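Local atomic coordinates of MMS19 nucleotide excision repair protein homolog (Mus musculus, PDB entry 6TBL), a protein that probably serves as a key component of the cytosolic iron-sulfur protein assembly complex, which inserts iron-sulfur clusters into proteins of DNA metabolism and genome integrity. Residues A[72-77]-A[110-115]; A[89-94]-A[115-120]. All blocks are in the same frame, centred on the assembly; numbering follows the deposited sequence.

Contact 1. Residues A[72-77]-A[110-115]; sequences CMHALT and AVSARG. With K (potassium ion), chain G.
His74 and Met73 meet Ala113 where helix 63-76 lies beside helix 104-118. The short axes approach to 8.2 Å and run nearly parallel, 19° apart. The apolar part centres on the methyl group of Ala113. Met73 CB is 4.1 Å from Ala113 CB, and His74 N is 3.8 Å from the same methyl. His74 CB rests 4.0 Å from Ala113 CA.

The imidazole of His74 reaches the polar atoms of Ser112. Its CG is anti to the backbone N (chi1 -177°), which swings the ring across to Ser112. His74 CD2 lies 3.3 Å from Ser112 O, which is in the plane of the ring at its edge. Ser112 OG is also near His74 CD2, at 3.2 Å, and sits oblique to the ring. An alanine here is likely to leave Ser112 O and OG without the imidazole and open a gap there, though its CB would still meet Ala113. No hydrogen bond joins the two segments.

Within 72-77, Thr77 OG1 donates to His74 O at 2.6 Å, and Thr77 N also bonds to this carbonyl. Thr77 O binds potassium at 2.8 Å; Leu79 O and Thr81 OG1 are further ligands. The near-parallel packing of helices from HEAT repeats 3 and 4, with a small alanine at the closest point, is characteristic of a HEAT-repeat solenoid in this C-terminal part of MMS19.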
loop_
_atom_site.group_PDB
_atom_site.type_symbol
_atom_site.label_atom_id
_atom_site.label_comp_id
_atom_site.label_asym_id
_atom_site.label_seq_id
_atom_site.Cartn_x
_atom_site.Cartn_y
_atom_site.Cartn_z
ATOM N N CYS A 72 -5.387 -28.148 12.077
ATOM C CA CYS A 72 -5.147 -27.817 13.476
ATOM C C CYS A 72 -4.984 -26.314 13.665
ATOM O O CYS A 72 -5.421 -25.760 14.681
ATOM C CB CYS A 72 -3.916 -28.562 13.985
ATOM S SG CYS A 72 -4.216 -30.298 14.364
ATOM N N MET A 73 -4.347 -25.642 12.701
ATOM C CA MET A 73 -4.259 -24.186 12.746
ATOM C C MET A 73 -5.645 -23.560 12.739
ATOM O O MET A 73 -5.884 -22.550 13.409
ATOM C CB MET A 73 -3.436 -23.673 11.567
ATOM C CG MET A 73 -1.960 -23.976 11.669
ATOM S SD MET A 73 -1.237 -23.200 13.123
ATOM C CE MET A 73 -1.593 -21.477 12.799
ATOM N N HIS A 74 -6.570 -24.147 11.979
ATOM C CA HIS A 74 -7.958 -23.708 12.030
ATOM C C HIS A 74 -8.574 -24.014 13.390
ATOM O O HIS A 74 -9.253 -23.163 13.977
ATOM C CB HIS A 74 -8.751 -24.381 10.911
ATOM C CG HIS A 74 -10.178 -23.940 10.824
ATOM N ND1 HIS A 74 -11.176 -24.490 11.601
ATOM C CD2 HIS A 74 -10.780 -23.013 10.041
ATOM C CE1 HIS A 74 -12.328 -23.914 11.305
ATOM N NE2 HIS A 74 -12.115 -23.015 10.362
ATOM N N ALA A 75 -8.331 -25.219 13.915
ATOM C CA ALA A 75 -8.902 -25.608 15.197
ATOM C C ALA A 75 -8.330 -24.803 16.355
ATOM O O ALA A 75 -8.977 -24.707 17.403
ATOM C CB ALA A 75 -8.682 -27.103 15.439
ATOM N N LEU A 76 -7.135 -24.228 16.190
ATOM C CA LEU A 76 -6.562 -23.393 17.240
ATOM C C LEU A 76 -7.441 -22.188 17.549
ATOM O O LEU A 76 -7.446 -21.700 18.684
ATOM C CB LEU A 76 -5.163 -22.926 16.839
ATOM C CG LEU A 76 -3.979 -23.798 17.248
ATOM C CD1 LEU A 76 -2.681 -23.162 16.783
ATOM C CD2 LEU A 76 -3.967 -23.987 18.751
ATOM N N THR A 77 -8.191 -21.696 16.561
ATOM C CA THR A 77 -9.019 -20.514 16.767
ATOM C C THR A 77 -10.162 -20.747 17.748
ATOM O O THR A 77 -10.859 -19.784 18.088
ATOM C CB THR A 77 -9.572 -20.022 15.428
ATOM O OG1 THR A 77 -10.441 -21.015 14.873
ATOM C CG2 THR A 77 -8.433 -19.758 14.451
ATOM N N ALA A 110 -5.509 -23.871 3.832
ATOM C CA ALA A 110 -4.816 -22.641 4.201
ATOM C C ALA A 110 -5.758 -21.443 4.162
ATOM O O ALA A 110 -5.718 -20.584 5.050
ATOM C CB ALA A 110 -3.618 -22.416 3.279
ATOM N N VAL A 111 -6.613 -21.372 3.141
ATOM C CA VAL A 111 -7.624 -20.318 3.083
ATOM C C VAL A 111 -8.538 -20.397 4.297
ATOM O O VAL A 111 -8.837 -19.385 4.943
ATOM C CB VAL A 111 -8.421 -20.411 1.769
ATOM C CG1 VAL A 111 -9.628 -19.493 1.812
ATOM C CG2 VAL A 111 -7.532 -20.068 0.591
ATOM N N SER A 112 -8.988 -21.608 4.630
ATOM C CA SER A 112 -9.906 -21.776 5.750
ATOM C C SER A 112 -9.249 -21.401 7.073
ATOM O O SER A 112 -9.864 -20.728 7.911
ATOM C CB SER A 112 -10.414 -23.217 5.789
ATOM O OG SER A 112 -11.287 -23.425 6.885
ATOM N N ALA A 113 -8.001 -21.823 7.280
ATOM C CA ALA A 113 -7.325 -21.528 8.540
ATOM C C ALA A 113 -7.008 -20.043 8.661
ATOM O O ALA A 113 -7.270 -19.425 9.700
ATOM C CB ALA A 113 -6.049 -22.363 8.660
ATOM N N ARG A 114 -6.447 -19.451 7.604
ATOM C CA ARG A 114 -6.074 -18.043 7.654
ATOM C C ARG A 114 -7.300 -17.149 7.796
ATOM O O ARG A 114 -7.248 -16.121 8.482
ATOM C CB ARG A 114 -5.273 -17.674 6.404
ATOM C CG ARG A 114 -4.572 -16.324 6.449
ATOM C CD ARG A 114 -3.611 -16.225 5.277
ATOM N NE ARG A 114 -2.691 -15.095 5.368
ATOM C CZ ARG A 114 -2.744 -14.024 4.584
ATOM N NH1 ARG A 114 -3.677 -13.930 3.646
ATOM N NH2 ARG A 114 -1.860 -13.048 4.735
ATOM N N GLY A 115 -8.414 -17.529 7.161
ATOM C CA GLY A 115 -9.620 -16.723 7.250
ATOM C C GLY A 115 -10.161 -16.614 8.660
ATOM O O GLY A 115 -10.706 -15.575 9.043
HETATM K K K G . -11.916 -17.750 19.751
#

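Contact 2. Residues A[89-94]-A[115-120]; sequences SQVIRA and GEWFLL
Segments 89-94 and 115-120 run in roughly opposite directions, with the CA atoms of Ile92 and Trp117 nearest at 6.7 Å. Val91 packs on Trp117, and Ile92 mainly on Phe118. Val91 stands over one face of the Trp117 indole in a CH-pi contact. Its CG1 is 3.5 Å from the centroid of the five-membered ring of Trp117, 18° off the ring normal. The other methyl reaches the six-membered ring, with Val91 CG2 3.7 Å from Trp117 CZ3.

Ile92 turns to Phe118. Its chain is extended, CD1 anti to CA (chi2 -172°), which carries the terminal methyl over the ring. Ile92 CD1 lies 3.7 Å from the centroid of the Phe118 ring, 12° off the normal. The CG2 branch meets the far end of the ring, 3.5 Å from Phe118 CZ. Ile92 CG1 also touches Trp117 CB. The side chains meet through apolar groups, and no hydrogen bond joins the two segments; the indole NE1 bonds instead to Met73 O.

Both segments belong to HEAT repeat 4, where helices 81-94 and 104-118 pair as a helical hairpin. On the side of the preceding repeat, Val91 packs on Met73 of helix 63-76 and Val51 of helix 47-57, and Trp117 packs on Leu76.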
loop_
_atom_site.group_PDB
_atom_site.type_symbol
_atom_site.label_atom_id
_atom_site.label_comp_id
_atom_site.label_asym_id
_atom_site.label_seq_id
_atom_site.Cartn_x
_atom_site.Cartn_y
_atom_site.Cartn_z
ATOM N N SER A 89 -0.725 -11.840 14.306
ATOM C CA SER A 89 0.040 -11.217 13.232
ATOM C C SER A 89 0.958 -12.223 12.547
ATOM O O SER A 89 0.916 -12.381 11.322
ATOM C CB SER A 89 0.840 -10.032 13.776
ATOM O OG SER A 89 -0.016 -8.955 14.115
ATOM N N GLN A 90 1.787 -12.926 13.323
ATOM C CA GLN A 90 2.754 -13.835 12.715
ATOM C C GLN A 90 2.074 -15.020 12.040
ATOM O O GLN A 90 2.603 -15.556 11.059
ATOM C CB GLN A 90 3.760 -14.326 13.756
ATOM C CG GLN A 90 3.224 -15.388 14.700
ATOM C CD GLN A 90 4.331 -16.158 15.395
ATOM O OE1 GLN A 90 4.555 -15.997 16.595
ATOM N NE2 GLN A 90 5.029 -17.004 14.640
ATOM N N VAL A 91 0.910 -15.436 12.538
ATOM C CA VAL A 91 0.200 -16.555 11.924
ATOM C C VAL A 91 -0.324 -16.159 10.551
ATOM O O VAL A 91 -0.205 -16.919 9.582
ATOM C CB VAL A 91 -0.930 -17.046 12.847
ATOM C CG1 VAL A 91 -1.872 -17.955 12.090
ATOM C CG2 VAL A 91 -0.352 -17.773 14.052
ATOM N N ILE A 92 -0.898 -14.958 10.440
ATOM C CA ILE A 92 -1.414 -14.496 9.154
ATOM C C ILE A 92 -0.279 -14.351 8.147
ATOM O O ILE A 92 -0.434 -14.674 6.962
ATOM C CB ILE A 92 -2.198 -13.183 9.342
ATOM C CG1 ILE A 92 -3.475 -13.447 10.143
ATOM C CG2 ILE A 92 -2.531 -12.550 7.999
ATOM C CD1 ILE A 92 -4.410 -12.263 10.219
ATOM N N ARG A 93 0.885 -13.883 8.603
ATOM C CA ARG A 93 2.051 -13.841 7.728
ATOM C C ARG A 93 2.516 -15.247 7.367
ATOM O O ARG A 93 2.820 -15.527 6.201
ATOM C CB ARG A 93 3.176 -13.048 8.396
ATOM C CG ARG A 93 2.758 -11.660 8.861
ATOM C CD ARG A 93 3.798 -11.030 9.772
ATOM N NE ARG A 93 5.040 -10.742 9.067
ATOM C CZ ARG A 93 6.031 -10.014 9.571
ATOM N NH1 ARG A 93 7.128 -9.801 8.856
ATOM N NH2 ARG A 93 5.925 -9.495 10.787
ATOM N N ALA A 94 2.559 -16.152 8.350
ATOM C CA ALA A 94 3.027 -17.510 8.086
ATOM C C ALA A 94 2.066 -18.269 7.178
ATOM O O ALA A 94 2.502 -18.993 6.276
ATOM C CB ALA A 94 3.226 -18.263 9.400
ATOM N N GLY A 115 -8.414 -17.529 7.161
ATOM C CA GLY A 115 -9.620 -16.723 7.250
ATOM C C GLY A 115 -10.161 -16.614 8.660
ATOM O O GLY A 115 -10.706 -15.575 9.043
ATOM N N GLU A 116 -10.016 -17.675 9.456
ATOM C CA GLU A 116 -10.469 -17.630 10.839
ATOM C C GLU A 116 -9.515 -16.847 11.728
ATOM O O GLU A 116 -9.937 -16.318 12.763
ATOM C CB GLU A 116 -10.655 -19.047 11.380
ATOM C CG GLU A 116 -11.849 -19.759 10.781
ATOM C CD GLU A 116 -13.157 -19.060 11.097
ATOM O OE1 GLU A 116 -13.330 -18.617 12.252
ATOM O OE2 GLU A 116 -14.007 -18.942 10.187
ATOM N N TRP A 117 -8.237 -16.764 11.354
ATOM C CA TRP A 117 -7.298 -15.951 12.113
ATOM C C TRP A 117 -7.453 -14.464 11.829
ATOM O O TRP A 117 -6.995 -13.644 12.631
ATOM C CB TRP A 117 -5.862 -16.397 11.830
ATOM C CG TRP A 117 -5.470 -17.618 12.606
ATOM C CD1 TRP A 117 -5.751 -18.915 12.292
ATOM C CD2 TRP A 117 -4.733 -17.656 13.837
ATOM N NE1 TRP A 117 -5.230 -19.758 13.243
ATOM C CE2 TRP A 117 -4.599 -19.010 14.202
ATOM C CE3 TRP A 117 -4.166 -16.676 14.658
ATOM C CZ2 TRP A 117 -3.927 -19.409 15.353
ATOM C CZ3 TRP A 117 -3.499 -17.075 15.803
ATOM C CH2 TRP A 117 -3.385 -18.429 16.140
ATOM N N PHE A 118 -8.092 -14.101 10.714
ATOM C CA PHE A 118 -8.413 -12.698 10.471
ATOM C C PHE A 118 -9.536 -12.213 11.378
ATOM O O PHE A 118 -9.618 -11.016 11.673
ATOM C CB PHE A 118 -8.800 -12.485 9.006
ATOM C CG PHE A 118 -7.632 -12.237 8.094
ATOM C CD1 PHE A 118 -7.045 -10.987 8.027
ATOM C CD2 PHE A 118 -7.133 -13.249 7.292
ATOM C CE1 PHE A 118 -5.977 -10.755 7.188
ATOM C CE2 PHE A 118 -6.063 -13.022 6.449
ATOM C CZ PHE A 118 -5.488 -11.774 6.395
ATOM N N LEU A 119 -10.399 -13.119 11.832
ATOM C CA LEU A 119 -11.575 -12.760 12.610
ATOM C C LEU A 119 -11.322 -12.729 14.111
ATOM O O LEU A 119 -12.273 -12.551 14.876
ATOM C CB LEU A 119 -12.717 -13.740 12.316
ATOM C CG LEU A 119 -13.089 -13.960 10.852
ATOM C CD1 LEU A 119 -14.109 -15.081 10.728
ATOM C CD2 LEU A 119 -13.620 -12.675 10.243
ATOM N N LEU A 120 -10.081 -12.913 14.557
ATOM C CA LEU A 120 -9.823 -12.922 15.994
ATOM C C LEU A 120 -9.994 -11.529 16.589
ATOM O O LEU A 120 -10.748 -11.343 17.551
ATOM C CB LEU A 120 -8.428 -13.477 16.273
ATOM C CG LEU A 120 -8.300 -14.989 16.086
ATOM C CD1 LEU A 120 -6.882 -15.436 16.367
ATOM C CD2 LEU A 120 -9.283 -15.729 16.987
#

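The centres of contacts 1 and 2 lie about 8 Å apart, and both use helix 104-118. They share Gly115 and sit on the same side of the chain's centre. Along the chain their segments alternate: 72-77, 89-94, 110-115, 115-120. Contact 1 joins HEAT repeat 3 to repeat 4, whereas contact 2 closes repeat 4 on itself. Helix 104-118 therefore touches both helix 63-76 and helix 81-94, which follow each other in sequence. Arg114 NE, 2.8 Å from Ile92 O, probably adds a hydrogen bond from contact 1 to contact 2. Together they tie the last repeat into the continuous C-terminal solenoid.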